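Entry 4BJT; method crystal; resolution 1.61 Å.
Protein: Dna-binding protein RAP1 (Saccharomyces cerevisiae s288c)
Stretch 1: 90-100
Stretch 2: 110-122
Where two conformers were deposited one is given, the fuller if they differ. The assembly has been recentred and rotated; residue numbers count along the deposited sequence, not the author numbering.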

# COMPACT_ATOMS: atom_id res chain seq x y z
N GLN C 90 -15.33 8.29 3.84
CA GLN C 90 -16.01 8.06 2.57
C GLN C 90 -15.02 7.52 1.53
O GLN C 90 -15.33 6.57 0.80
N PHE C 91 -13.82 8.12 1.47
CA PHE C 91 -12.77 7.63 0.57
C PHE C 91 -12.40 6.20 0.91
O PHE C 91 -12.34 5.34 0.02
N MET C 92 -12.18 5.90 2.19
CA MET C 92 -11.74 4.57 2.61
C MET C 92 -12.81 3.54 2.29
O MET C 92 -12.48 2.43 1.89
N ASP C 93 -14.07 3.88 2.47
CA ASP C 93 -15.13 2.94 2.18
C ASP C 93 -15.24 2.67 0.67
O ASP C 93 -15.47 1.52 0.29
N LYS C 94 -14.99 3.68 -0.20
CA LYS C 94 -14.97 3.44 -1.66
C LYS C 94 -13.77 2.57 -2.02
O LYS C 94 -13.89 1.67 -2.85
N LEU C 95 -12.62 2.83 -1.40
CA LEU C 95 -11.40 2.06 -1.63
C LEU C 95 -11.69 0.59 -1.30
O LEU C 95 -11.36 -0.28 -2.09
N HIS C 96 -12.35 0.33 -0.14
CA HIS C 96 -12.73 -1.04 0.26
C HIS C 96 -13.57 -1.71 -0.82
O HIS C 96 -13.31 -2.86 -1.16
N GLU C 97 -14.56 -1.00 -1.36
CA GLU C 97 -15.43 -1.52 -2.42
C GLU C 97 -14.62 -1.90 -3.69
O GLU C 97 -14.80 -3.00 -4.23
N VAL C 98 -13.65 -1.06 -4.09
CA VAL C 98 -12.83 -1.36 -5.27
C VAL C 98 -11.96 -2.59 -5.04
O VAL C 98 -11.98 -3.52 -5.85
N ILE C 99 -11.19 -2.58 -3.95
CA ILE C 99 -10.23 -3.66 -3.70
C ILE C 99 -10.91 -4.98 -3.32
O ILE C 99 -10.22 -6.01 -3.37
N SER C 100 -12.22 -4.99 -3.00
CA SER C 100 -13.00 -6.20 -2.72
C SER C 100 -13.50 -6.88 -4.01
O SER C 100 -14.10 -7.95 -3.95
N LYS C 110 -6.37 -3.52 -14.72
CA LYS C 110 -7.79 -3.26 -14.47
C LYS C 110 -7.97 -2.61 -13.07
O LYS C 110 -8.76 -1.68 -12.92
N LEU C 111 -7.25 -3.14 -12.08
CA LEU C 111 -7.34 -2.59 -10.73
C LEU C 111 -6.94 -1.10 -10.74
O LEU C 111 -7.62 -0.25 -10.16
N VAL C 112 -5.78 -0.81 -11.35
CA VAL C 112 -5.25 0.55 -11.45
C VAL C 112 -6.27 1.46 -12.15
O VAL C 112 -6.48 2.60 -11.71
N GLN C 113 -6.94 0.95 -13.20
CA GLN C 113 -7.97 1.76 -13.86
C GLN C 113 -9.16 2.04 -12.95
O GLN C 113 -9.65 3.16 -12.89
N ASP C 114 -9.59 1.04 -12.19
CA ASP C 114 -10.73 1.21 -11.28
C ASP C 114 -10.37 2.16 -10.11
O ASP C 114 -11.20 2.99 -9.71
N LEU C 115 -9.12 2.10 -9.64
CA LEU C 115 -8.68 3.01 -8.56
C LEU C 115 -8.63 4.47 -9.04
O LEU C 115 -8.80 5.41 -8.25
N CYS C 116 -8.38 4.66 -10.33
CA CYS C 116 -8.40 5.97 -10.95
C CYS C 116 -9.87 6.46 -11.10
O CYS C 116 -10.22 7.54 -10.60
N ASP C 117 -10.72 5.63 -11.70
CA ASP C 117 -12.11 6.00 -11.99
C ASP C 117 -13.01 6.14 -10.81
O ASP C 117 -13.92 6.98 -10.84
N GLU C 118 -12.82 5.31 -9.77
CA GLU C 118 -13.72 5.29 -8.62
C GLU C 118 -13.23 6.03 -7.40
O GLU C 118 -14.05 6.55 -6.64
N THR C 119 -11.91 6.05 -7.17
CA THR C 119 -11.32 6.69 -5.99
C THR C 119 -10.42 7.89 -6.32
O THR C 119 -9.99 8.54 -5.37
N GLY C 120 -10.12 8.17 -7.59
CA GLY C 120 -9.31 9.34 -7.91
C GLY C 120 -7.84 9.21 -7.55
O GLY C 120 -7.18 10.22 -7.33
N ILE C 121 -7.31 7.99 -7.51
CA ILE C 121 -5.89 7.78 -7.27
C ILE C 121 -5.20 7.72 -8.63
O ILE C 121 -5.64 6.96 -9.50
N ARG C 122 -4.14 8.52 -8.84
CA ARG C 122 -3.46 8.53 -10.15
C ARG C 122 -2.82 7.17 -10.43
O ARG C 122 -2.33 6.51 -9.52

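The most unusual feature of this contact is a threonine acting as a knob. Thr-119 points toward the other stretch and sits among Phe-91, Lys-94, Leu-95 and Val-98. Its chi1 is p. The hydroxyl turns back, and Thr-119 OG1 donates to Leu-115 O at 2.6 Å. The methyl is left for packing: Thr-119 CG2 lies 3.7 Å from both Leu-95 N and Lys-94 CG.

Val-98, rotamer t, is the reciprocal knob. It sits among Asp-114, Leu-115, Glu-118 and Thr-119, and has the largest covered area of any residue here. Val-98 CG1 approaches Leu-115 CD2 at 3.7 Å, Asp-114 CB at 4.0 Å and Leu-111 CD1 at 4.1 Å. Val-98 CG2 meets Glu-118 CB at 3.8 Å. The two helices run roughly antiparallel, at 148°, with axes 9.9 Å apart at closest approach.

Leu-95 (t, p) and Leu-115 (m, t) both start sideways, but their ends come nearer. Leu-95 CD1 and Leu-115 CD2 are 3.6 Å apart. Phe-91, chi1 t, also starts sideways and reaches in with its ring. The ring edge faces Thr-119 O, 3.9 Å from Phe-91 CE1, and Ile-121, whose CD1 is 4.2 Å from Phe-91 CZ. Ile-121 (m, t) follows Gly-120, which leaves helical geometry with positive phi.

No hydrogen bond crosses between the stretches. Lys-94 (t, p, t, t) points toward the other stretch and packs its CG 3.6 Å from Glu-118 O. Lys-94 NZ is 4.0 Å from Glu-118 OE1, beyond a salt bridge. Lys-94 NZ also forms a long salt bridge with Glu-97 OE1, at 3.7 Å. Asp-114 also points toward the other stretch, but its OD2 takes a hydrogen bond within a salt bridge from Lys-110 NZ, at 3.2 Å.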

# COMPACT_ATOMS: atom_id res chain seq x y z
CB GLN C 90 -16.73 9.30 2.07
CG GLN C 90 -17.66 8.97 0.91
CD GLN C 90 -18.46 10.17 0.49
OE1 GLN C 90 -17.91 11.23 0.28
NE2 GLN C 90 -19.80 10.06 0.47
CB PHE C 91 -11.53 8.54 0.65
CG PHE C 91 -10.28 7.94 0.05
CD1 PHE C 91 -10.09 7.89 -1.33
CD2 PHE C 91 -9.29 7.42 0.86
CE1 PHE C 91 -8.95 7.31 -1.87
CE2 PHE C 91 -8.16 6.82 0.31
CZ PHE C 91 -7.97 6.81 -1.05
CB MET C 92 -11.41 4.53 4.11
CG MET C 92 -10.24 5.40 4.51
SD MET C 92 -8.67 4.99 3.68
CE MET C 92 -8.49 3.33 4.08
CB ASP C 93 -16.45 3.41 2.82
CG ASP C 93 -16.43 3.37 4.35
OD1 ASP C 93 -15.45 2.87 4.93
OD2 ASP C 93 -17.33 3.95 4.97
CB LYS C 94 -14.96 4.75 -2.46
CG LYS C 94 -15.22 4.56 -3.93
CD LYS C 94 -16.66 4.12 -4.20
CE LYS C 94 -16.93 3.87 -5.66
NZ LYS C 94 -18.39 3.75 -5.94
CB LEU C 95 -10.26 2.62 -0.79
CG LEU C 95 -8.94 1.84 -0.87
CD1 LEU C 95 -8.34 1.91 -2.28
CD2 LEU C 95 -7.95 2.38 0.11
CB HIS C 96 -13.51 -1.02 1.59
CG HIS C 96 -13.96 -2.38 2.05
ND1 HIS C 96 -15.25 -2.85 1.80
CD2 HIS C 96 -13.26 -3.35 2.68
CE1 HIS C 96 -15.29 -4.07 2.33
NE2 HIS C 96 -14.12 -4.41 2.86
CB GLU C 97 -16.54 -0.49 -2.73
CG GLU C 97 -17.63 -0.95 -3.68
CD GLU C 97 -18.65 0.13 -4.01
OE1 GLU C 97 -18.73 1.14 -3.27
OE2 GLU C 97 -19.38 -0.05 -5.01
CB VAL C 98 -11.93 -0.16 -5.66
CG1 VAL C 98 -10.93 -0.55 -6.76
CG2 VAL C 98 -12.77 1.03 -6.10
CB ILE C 99 -9.11 -3.28 -2.72
CG1 ILE C 99 -9.64 -3.11 -1.28
CG2 ILE C 99 -8.31 -2.05 -3.23
CD1 ILE C 99 -8.64 -2.71 -0.32
CB SER C 100 -14.20 -5.87 -1.82
OG SER C 100 -13.75 -5.53 -0.53
CB LYS C 110 -8.59 -4.56 -14.50
CG LYS C 110 -10.10 -4.34 -14.42
CD LYS C 110 -10.84 -5.66 -14.24
CE LYS C 110 -12.35 -5.58 -14.34
NZ LYS C 110 -12.93 -4.32 -13.80
CB LEU C 111 -6.43 -3.39 -9.78
CG LEU C 111 -6.22 -2.79 -8.39
CD1 LEU C 111 -7.52 -2.70 -7.63
CD2 LEU C 111 -5.26 -3.61 -7.62
CB VAL C 112 -3.86 0.52 -12.12
CG1 VAL C 112 -3.42 1.88 -12.61
CG2 VAL C 112 -2.82 -0.07 -11.16
CB GLN C 113 -8.44 1.07 -15.16
CG GLN C 113 -9.38 1.94 -16.00
CD GLN C 113 -8.67 3.16 -16.52
OE1 GLN C 113 -7.64 3.06 -17.19
NE2 GLN C 113 -9.14 4.35 -16.18
CB ASP C 114 -11.19 -0.15 -10.76
CG ASP C 114 -11.70 -1.10 -11.84
OD1 ASP C 114 -12.02 -0.62 -12.96
OD2 ASP C 114 -11.71 -2.32 -11.60
CB LEU C 115 -7.31 2.60 -8.04
CG LEU C 115 -7.30 1.30 -7.22
CD1 LEU C 115 -5.88 0.79 -7.04
CD2 LEU C 115 -7.98 1.50 -5.84
CB CYS C 116 -7.69 5.86 -12.30
SG CYS C 116 -7.88 7.29 -13.37
CB ASP C 117 -12.75 4.97 -12.95
CG ASP C 117 -12.10 4.89 -14.32
OD1 ASP C 117 -11.37 5.84 -14.70
OD2 ASP C 117 -12.30 3.88 -15.02
CB GLU C 118 -14.05 3.85 -8.24
CG GLU C 118 -14.79 3.13 -9.37
CD GLU C 118 -15.13 1.69 -9.06
OE1 GLU C 118 -15.94 1.46 -8.14
OE2 GLU C 118 -14.54 0.80 -9.70
CB THR C 119 -10.58 5.67 -5.11
OG1 THR C 119 -9.78 4.82 -5.91
CG2 THR C 119 -11.51 4.79 -4.31
CB ILE C 121 -5.63 6.49 -6.48
CG1 ILE C 121 -6.42 6.47 -5.13
CG2 ILE C 121 -4.12 6.31 -6.24
CD1 ILE C 121 -6.59 5.09 -4.58
CB ARG C 122 -2.44 9.66 -10.24
CG ARG C 122 -3.13 11.02 -10.30
CD ARG C 122 -2.15 12.15 -10.45
NE ARG C 122 -2.80 13.46 -10.37
CZ ARG C 122 -3.43 14.09 -11.36
NH1 ARG C 122 -3.49 13.54 -12.58
NH2 ARG C 122 -3.97 15.28 -11.15